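Local structure of cell surface protein (Faecalibacterium prausnitzii A2-165, 4GT6) at residues Tyr225-Ile236 and Phe247-Glu257. The protein is of unknown function, but this leucine-rich repeat part of a longer BspA-type cell surface protein probably binds other proteins. Sequence-based numbering, arbitrary orientation.
Sequences YEKSANGDYALI and FKIPNGVARIE. With EDO (1,2-ethanediol), chain B.
Parallel strand pairing with a beta bulge joins the beta hairpin 225-236 to the BspA-type leucine-rich repeat segment 247-257, within a four-stranded mixed sheet of the solenoid. Strands 233-236 and 253-256 run side by side, and three good backbone bonds tie them: A254 N to Y233 O (2.7 Å), L235 N to R255 O, and E257 N to L235 O. The bulge slips the register by one residue, so Y233 pairs with V253 but A234 with R255; R255 N is buried there with no partner. At the turn end, a water donates to both G231 O and G252 O, backing up a weak bond from Y233 N to G252 O.

L235 and V253 point to one face of the sheet, where they meet Y225 and, from strand 246-248 and the residue just after it, F247 and I249. L235 has CG anti to its backbone N (chi1 -163°), which brings CD1 up against both the F247 ring edge, at CE2, and I249 CG1, 4.0 Å from each. Y225 lies across V253 at roughly a right angle, CE2 3.5 Å from V253 CG2, while its hydroxyl reaches 3.2 Å from P250 CD and sits in the plane of the F247 ring at its edge.

On the other side, A234 CB packs on R255 CB. The extended R255 chain carries its guanidinium side-on to E257, just past the end of the strand, one nitrogen to each carboxylate oxygen. A methionine here would probably leave the E257 carboxylate without its two-point partner and less firmly held, and S278 OG without its bond from NH1. E257 OE1, 2.7 Å from R255 NE, lies in the plane of the guanidinium, yet NE meets it from above the carboxylate plane.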
loop_
_atom_site.group_PDB
_atom_site.type_symbol
_atom_site.label_atom_id
_atom_site.label_comp_id
_atom_site.label_asym_id
_atom_site.label_seq_id
_atom_site.Cartn_x
_atom_site.Cartn_y
_atom_site.Cartn_z
ATOM N N TYR A 225 4.795 15.396 3.305
ATOM C CA TYR A 225 6.236 15.298 3.512
ATOM C C TYR A 225 6.550 14.505 4.754
ATOM O O TYR A 225 5.707 14.378 5.643
ATOM C CB TYR A 225 6.867 16.713 3.682
ATOM C CG TYR A 225 6.744 17.581 2.450
ATOM C CD1 TYR A 225 5.628 18.390 2.252
ATOM C CD2 TYR A 225 7.732 17.575 1.466
ATOM C CE1 TYR A 225 5.475 19.139 1.077
ATOM C CE2 TYR A 225 7.600 18.335 0.299
ATOM C CZ TYR A 225 6.476 19.127 0.118
ATOM O OH TYR A 225 6.330 19.868 -1.034
ATOM N N GLU A 226 7.796 14.045 4.840
ATOM C CA GLU A 226 8.409 13.474 6.040
ATOM C C GLU A 226 9.458 14.482 6.473
ATOM O O GLU A 226 10.328 14.822 5.670
ATOM C CB GLU A 226 9.055 12.112 5.756
ATOM C CG GLU A 226 9.805 11.550 6.958
ATOM C CD GLU A 226 10.409 10.200 6.647
ATOM O OE1 GLU A 226 9.659 9.198 6.629
ATOM O OE2 GLU A 226 11.593 10.175 6.254
ATOM N N LYS A 227 9.390 14.948 7.705
ATOM C CA LYS A 227 10.365 15.901 8.184
ATOM C C LYS A 227 11.316 15.188 9.115
ATOM O O LYS A 227 10.875 14.583 10.084
ATOM C CB LYS A 227 9.675 17.085 8.879
ATOM C CG LYS A 227 10.670 18.177 9.275
ATOM C CD LYS A 227 9.987 19.298 10.021
ATOM C CE LYS A 227 10.992 20.370 10.391
ATOM N NZ LYS A 227 10.358 21.439 11.197
ATOM N N SER A 228 12.608 15.259 8.819
ATOM C CA SER A 228 13.646 14.661 9.653
ATOM C C SER A 228 14.040 15.598 10.800
ATOM O O SER A 228 13.827 16.818 10.724
ATOM C CB SER A 228 14.870 14.328 8.807
ATOM O OG SER A 228 14.539 13.286 7.905
ATOM N N ALA A 229 14.625 15.029 11.859
ATOM C CA ALA A 229 15.111 15.773 13.029
ATOM C C ALA A 229 16.107 16.892 12.631
ATOM O O ALA A 229 16.080 17.957 13.246
ATOM C CB ALA A 229 15.768 14.814 14.017
ATOM N N ASN A 230 16.933 16.676 11.567
ATOM C CA ASN A 230 17.900 17.671 11.076
ATOM C C ASN A 230 17.225 18.812 10.219
ATOM O O ASN A 230 17.926 19.672 9.681
ATOM C CB ASN A 230 19.024 16.986 10.269
ATOM C CG ASN A 230 18.655 16.517 8.869
ATOM O OD1 ASN A 230 17.478 16.390 8.500
ATOM N ND2 ASN A 230 19.668 16.283 8.037
ATOM N N GLY A 231 15.902 18.756 10.067
ATOM C CA GLY A 231 15.143 19.750 9.307
ATOM C C GLY A 231 14.961 19.442 7.833
ATOM O O GLY A 231 14.244 20.169 7.150
ATOM N N ASP A 232 15.601 18.380 7.308
ATOM C CA ASP A 232 15.397 17.979 5.907
ATOM C C ASP A 232 14.007 17.440 5.711
ATOM O O ASP A 232 13.433 16.866 6.645
ATOM C CB ASP A 232 16.382 16.865 5.482
ATOM C CG ASP A 232 17.804 17.296 5.160
ATOM O OD1 ASP A 232 18.051 18.527 5.061
ATOM O OD2 ASP A 232 18.656 16.401 4.949
ATOM N N TYR A 233 13.490 17.534 4.477
ATOM C CA TYR A 233 12.207 16.947 4.158
ATOM C C TYR A 233 12.340 15.982 2.995
ATOM O O TYR A 233 13.162 16.198 2.106
ATOM C CB TYR A 233 11.191 18.029 3.755
ATOM C CG TYR A 233 10.757 18.973 4.849
ATOM C CD1 TYR A 233 11.587 19.997 5.278
ATOM C CD2 TYR A 233 9.476 18.906 5.381
ATOM C CE1 TYR A 233 11.165 20.923 6.233
ATOM C CE2 TYR A 233 9.050 19.814 6.357
ATOM C CZ TYR A 233 9.886 20.836 6.756
ATOM O OH TYR A 233 9.459 21.746 7.701
ATOM N N ALA A 234 11.497 14.963 2.977
ATOM C CA ALA A 234 11.342 14.077 1.827
ATOM C C ALA A 234 9.913 14.271 1.351
ATOM O O ALA A 234 8.993 14.268 2.182
ATOM C CB ALA A 234 11.597 12.607 2.209
ATOM N N LEU A 235 9.706 14.454 0.045
ATOM C CA LEU A 235 8.344 14.573 -0.488
ATOM C C LEU A 235 7.815 13.151 -0.660
ATOM O O LEU A 235 8.412 12.369 -1.399
ATOM C CB LEU A 235 8.359 15.337 -1.841
ATOM C CG LEU A 235 7.010 15.885 -2.323
ATOM C CD1 LEU A 235 7.230 17.030 -3.309
ATOM C CD2 LEU A 235 6.140 14.799 -3.021
ATOM N N ILE A 236 6.728 12.799 0.041
ATOM C CA ILE A 236 6.284 11.409 -0.021
ATOM C C ILE A 236 4.972 11.218 -0.804
ATOM O O ILE A 236 4.806 10.145 -1.394
ATOM C CB ILE A 236 6.258 10.750 1.383
ATOM C CG1 ILE A 236 5.164 11.304 2.301
ATOM C CG2 ILE A 236 7.704 10.767 2.074
ATOM C CD1 ILE A 236 5.046 10.539 3.623
ATOM N N PHE A 247 4.085 22.522 -10.666
ATOM C CA PHE A 247 4.438 22.425 -9.251
ATOM C C PHE A 247 5.926 22.648 -9.112
ATOM O O PHE A 247 6.693 22.137 -9.912
ATOM C CB PHE A 247 4.013 21.081 -8.618
ATOM C CG PHE A 247 4.335 21.008 -7.132
ATOM C CD1 PHE A 247 3.673 21.830 -6.215
ATOM C CD2 PHE A 247 5.313 20.136 -6.653
ATOM C CE1 PHE A 247 3.982 21.777 -4.847
ATOM C CE2 PHE A 247 5.586 20.048 -5.278
ATOM C CZ PHE A 247 4.938 20.885 -4.388
ATOM N N LYS A 248 6.329 23.452 -8.132
ATOM C CA LYS A 248 7.735 23.659 -7.818
ATOM C C LYS A 248 7.977 23.027 -6.457
ATOM O O LYS A 248 7.382 23.441 -5.452
ATOM C CB LYS A 248 8.139 25.153 -7.818
ATOM C CG LYS A 248 9.630 25.364 -7.490
ATOM C CD LYS A 248 10.052 26.848 -7.563
ATOM C CE LYS A 248 9.638 27.684 -6.345
ATOM N NZ LYS A 248 9.733 29.155 -6.653
ATOM N N ILE A 249 8.845 22.024 -6.420
ATOM C CA ILE A 249 9.180 21.359 -5.151
ATOM C C ILE A 249 9.946 22.388 -4.283
ATOM O O ILE A 249 10.900 23.000 -4.761
ATOM C CB ILE A 249 9.995 20.071 -5.408
ATOM C CG1 ILE A 249 9.119 19.028 -6.160
ATOM C CG2 ILE A 249 10.548 19.496 -4.079
ATOM C CD1 ILE A 249 9.928 17.861 -6.781
ATOM N N PRO A 250 9.543 22.599 -3.013
ATOM C CA PRO A 250 10.212 23.637 -2.208
ATOM C C PRO A 250 11.672 23.361 -1.920
ATOM O O PRO A 250 12.091 22.214 -1.704
ATOM C CB PRO A 250 9.442 23.639 -0.884
ATOM C CG PRO A 250 8.125 22.994 -1.184
ATOM C CD PRO A 250 8.369 22.029 -2.315
ATOM N N ASN A 251 12.433 24.447 -1.874
ATOM C CA ASN A 251 13.806 24.416 -1.394
ATOM C C ASN A 251 13.756 23.870 0.057
ATOM O O ASN A 251 12.855 24.238 0.813
ATOM C CB ASN A 251 14.387 25.832 -1.425
ATOM C CG ASN A 251 15.787 25.926 -0.903
ATOM O OD1 ASN A 251 16.585 25.008 -1.076
ATOM N ND2 ASN A 251 16.118 27.049 -0.260
ATOM N N GLY A 252 14.662 22.967 0.401
ATOM C CA GLY A 252 14.655 22.333 1.721
ATOM C C GLY A 252 14.213 20.880 1.645
ATOM O O GLY A 252 14.327 20.142 2.631
ATOM N N VAL A 253 13.724 20.453 0.461
ATOM C CA VAL A 253 13.352 19.049 0.195
ATOM C C VAL A 253 14.626 18.349 -0.274
ATOM O O VAL A 253 15.265 18.822 -1.218
ATOM C CB VAL A 253 12.196 18.910 -0.831
ATOM C CG1 VAL A 253 12.011 17.432 -1.250
ATOM C CG2 VAL A 253 10.895 19.472 -0.251
ATOM N N ALA A 254 15.021 17.268 0.409
ATOM C CA ALA A 254 16.263 16.554 0.084
ATOM C C ALA A 254 16.029 15.328 -0.782
ATOM O O ALA A 254 16.965 14.816 -1.403
ATOM C CB ALA A 254 16.949 16.130 1.371
ATOM N N ARG A 255 14.788 14.843 -0.819
ATOM C CA ARG A 255 14.473 13.604 -1.527
ATOM C C ARG A 255 13.045 13.602 -2.033
ATOM O O ARG A 255 12.143 14.086 -1.350
ATOM C CB ARG A 255 14.678 12.417 -0.538
ATOM C CG ARG A 255 14.111 11.050 -1.034
ATOM C CD ARG A 255 14.823 9.853 -0.448
ATOM N NE ARG A 255 14.236 8.583 -0.905
ATOM C CZ ARG A 255 14.716 7.823 -1.888
ATOM N NH1 ARG A 255 15.784 8.207 -2.575
ATOM N NH2 ARG A 255 14.124 6.674 -2.195
ATOM N N ILE A 256 12.846 13.033 -3.227
ATOM C CA ILE A 256 11.523 12.739 -3.770
ATOM C C ILE A 256 11.398 11.242 -3.539
ATOM O O ILE A 256 12.143 10.472 -4.160
ATOM C CB ILE A 256 11.319 13.143 -5.259
ATOM C CG1 ILE A 256 11.565 14.640 -5.484
ATOM C CG2 ILE A 256 9.896 12.746 -5.706
ATOM C CD1 ILE A 256 11.903 14.977 -6.969
ATOM N N GLU A 257 10.521 10.825 -2.610
ATOM C CA GLU A 257 10.415 9.424 -2.237
ATOM C C GLU A 257 9.745 8.589 -3.374
ATOM O O GLU A 257 9.173 9.143 -4.321
ATOM C CB GLU A 257 9.707 9.280 -0.871
ATOM C CG GLU A 257 9.880 7.932 -0.172
ATOM C CD GLU A 257 11.293 7.379 -0.182
ATOM O OE1 GLU A 257 12.122 7.880 0.611
ATOM O OE2 GLU A 257 11.599 6.532 -1.054
HETATM C C1 EDO B . 15.162 3.810 -4.602
HETATM O O1 EDO B . 13.817 4.176 -4.270
HETATM C C2 EDO B . 15.959 5.019 -5.153
HETATM O O2 EDO B . 16.581 5.737 -4.099
HETATM O O HOH W 1 14.371 21.668 4.914
#